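Local coordinates for protein PAN2-PAN3 deadenylation complex catalytic subunit pan2 (Neurospora crassa, PDB 4CZW) that probably serves as the catalytic subunit of the PAN deadenylation complex, shortening the poly(A) tails of messenger RNA with the help of divalent metal ions, at residues 494-499 with 527-532. Sequence-based numbering, arbitrary orientation.
Sequences DYIHIK and VSPKTA
Ile496 fills the angle between two parallel strands of the exonuclease domain and the helix that follows one of them, its two branches going to different partners. CG2, anti to the backbone N, lies 3.7 Å from CG of Pro529, the two side chains crossing obliquely. CG1 stands beside the backbone N (chi1 -51°) and carries CD1 to within 3.6 Å of CB of Ala532, whose small side chain lets the strand come close. Val527, its CG1 beside the backbone N, turns CG2 to within 3.8 Å of CB of Asp494; a beta-branched, apolar residue suits this strand end facing Asp494 and Ile496. Its backbone bonds on both sides of Ile496, as parallel pairing requires: Val527 N donates to Tyr495 O, and His497 N to Val527 O, each at 2.8 Å and nearly straight (169° and 173°). Pro529, having no N-H to give, suits the first turn of a helix, where Ser528 is the N-cap; its CD rests 3.6 Å from His497 O. An alanine in place of Pro529 would lose the ring atoms CG and CD, and would probably loosen the packing on Ile496 CG2. The carboxylate of Asp494 passes beside Ala532 to a salt bridge with Lys535. Strand 490-496 lies between parallel strand 525-527 and antiparallel strand 471-481, consistent with the RNase H-like fold of DEDD exonucleases. Helix 529-541 continues from Ser528, and Lys530 NZ hydrogen-bonds to O of Ala77 and of zinc ligand Cys75 beside helix 81-94, joining the nuclease to the USP-like domain.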
# COMPACT_ATOMS: atom_id res chain seq x y z
N ASP A 494 5.67 3.53 -23.72
CA ASP A 494 6.45 4.36 -22.81
C ASP A 494 7.78 3.73 -22.43
O ASP A 494 7.85 2.56 -22.06
CB ASP A 494 5.64 4.66 -21.55
CG ASP A 494 4.37 5.44 -21.84
OD1 ASP A 494 4.33 6.15 -22.86
OD2 ASP A 494 3.42 5.33 -21.03
N TYR A 495 8.84 4.53 -22.52
CA TYR A 495 10.13 4.16 -21.96
C TYR A 495 10.26 4.81 -20.59
O TYR A 495 9.78 5.92 -20.37
CB TYR A 495 11.27 4.58 -22.88
CG TYR A 495 11.43 3.71 -24.11
CD1 TYR A 495 10.45 3.69 -25.10
CD2 TYR A 495 12.56 2.92 -24.29
CE1 TYR A 495 10.59 2.91 -26.23
CE2 TYR A 495 12.70 2.13 -25.41
CZ TYR A 495 11.72 2.13 -26.38
OH TYR A 495 11.86 1.35 -27.50
N ILE A 496 10.90 4.12 -19.65
CA ILE A 496 10.91 4.56 -18.26
C ILE A 496 12.20 5.27 -17.87
O ILE A 496 13.29 4.70 -17.97
CB ILE A 496 10.69 3.38 -17.30
CG1 ILE A 496 9.47 2.57 -17.72
CG2 ILE A 496 10.55 3.88 -15.87
CD1 ILE A 496 8.21 3.40 -17.84
N HIS A 497 12.07 6.51 -17.42
CA HIS A 497 13.20 7.24 -16.85
C HIS A 497 13.48 6.68 -15.46
O HIS A 497 12.91 7.13 -14.47
CB HIS A 497 12.91 8.74 -16.78
CG HIS A 497 14.06 9.55 -16.27
ND1 HIS A 497 15.32 9.02 -16.06
CD2 HIS A 497 14.15 10.86 -15.93
CE1 HIS A 497 16.13 9.96 -15.60
NE2 HIS A 497 15.44 11.09 -15.52
N ILE A 498 14.37 5.69 -15.41
CA ILE A 498 14.67 5.00 -14.16
C ILE A 498 15.67 5.78 -13.31
O ILE A 498 16.77 6.08 -13.75
CB ILE A 498 15.22 3.59 -14.44
CG1 ILE A 498 14.20 2.79 -15.26
CG2 ILE A 498 15.55 2.87 -13.14
CD1 ILE A 498 14.70 1.45 -15.72
N LYS A 499 15.26 6.09 -12.09
CA LYS A 499 16.09 6.87 -11.18
C LYS A 499 16.98 5.98 -10.32
O LYS A 499 17.50 6.41 -9.29
CB LYS A 499 15.21 7.75 -10.28
CG LYS A 499 14.42 8.81 -11.04
CD LYS A 499 12.92 8.70 -10.76
CE LYS A 499 12.61 8.92 -9.29
NZ LYS A 499 11.14 8.86 -9.03
N VAL A 527 9.13 8.64 -19.89
CA VAL A 527 8.30 9.16 -18.80
C VAL A 527 8.76 8.62 -17.44
O VAL A 527 9.60 7.73 -17.37
CB VAL A 527 6.82 8.80 -19.00
CG1 VAL A 527 6.28 9.44 -20.27
CG2 VAL A 527 6.64 7.29 -19.05
N SER A 528 8.19 9.18 -16.38
CA SER A 528 8.48 8.73 -15.03
C SER A 528 7.78 7.39 -14.77
O SER A 528 6.76 7.10 -15.39
CB SER A 528 8.04 9.78 -14.00
OG SER A 528 6.63 9.86 -13.93
N PRO A 529 8.34 6.57 -13.86
CA PRO A 529 7.78 5.25 -13.53
C PRO A 529 6.30 5.28 -13.16
O PRO A 529 5.53 4.45 -13.64
CB PRO A 529 8.63 4.80 -12.34
CG PRO A 529 9.93 5.48 -12.54
CD PRO A 529 9.60 6.82 -13.14
N LYS A 530 5.91 6.23 -12.31
CA LYS A 530 4.54 6.32 -11.84
C LYS A 530 3.60 6.79 -12.94
O LYS A 530 2.41 6.45 -12.95
CB LYS A 530 4.46 7.25 -10.62
CG LYS A 530 3.08 7.36 -9.99
CD LYS A 530 2.46 8.71 -10.26
CE LYS A 530 1.18 8.90 -9.47
NZ LYS A 530 0.63 10.28 -9.61
N THR A 531 4.12 7.58 -13.87
CA THR A 531 3.33 8.08 -14.99
C THR A 531 2.87 6.93 -15.88
O THR A 531 1.70 6.86 -16.26
CB THR A 531 4.12 9.09 -15.84
OG1 THR A 531 4.53 10.19 -15.01
CG2 THR A 531 3.26 9.62 -16.98
N ALA A 532 3.79 6.03 -16.21
CA ALA A 532 3.47 4.88 -17.04
C ALA A 532 2.60 3.88 -16.28
O ALA A 532 1.69 3.28 -16.84
CB ALA A 532 4.74 4.21 -17.52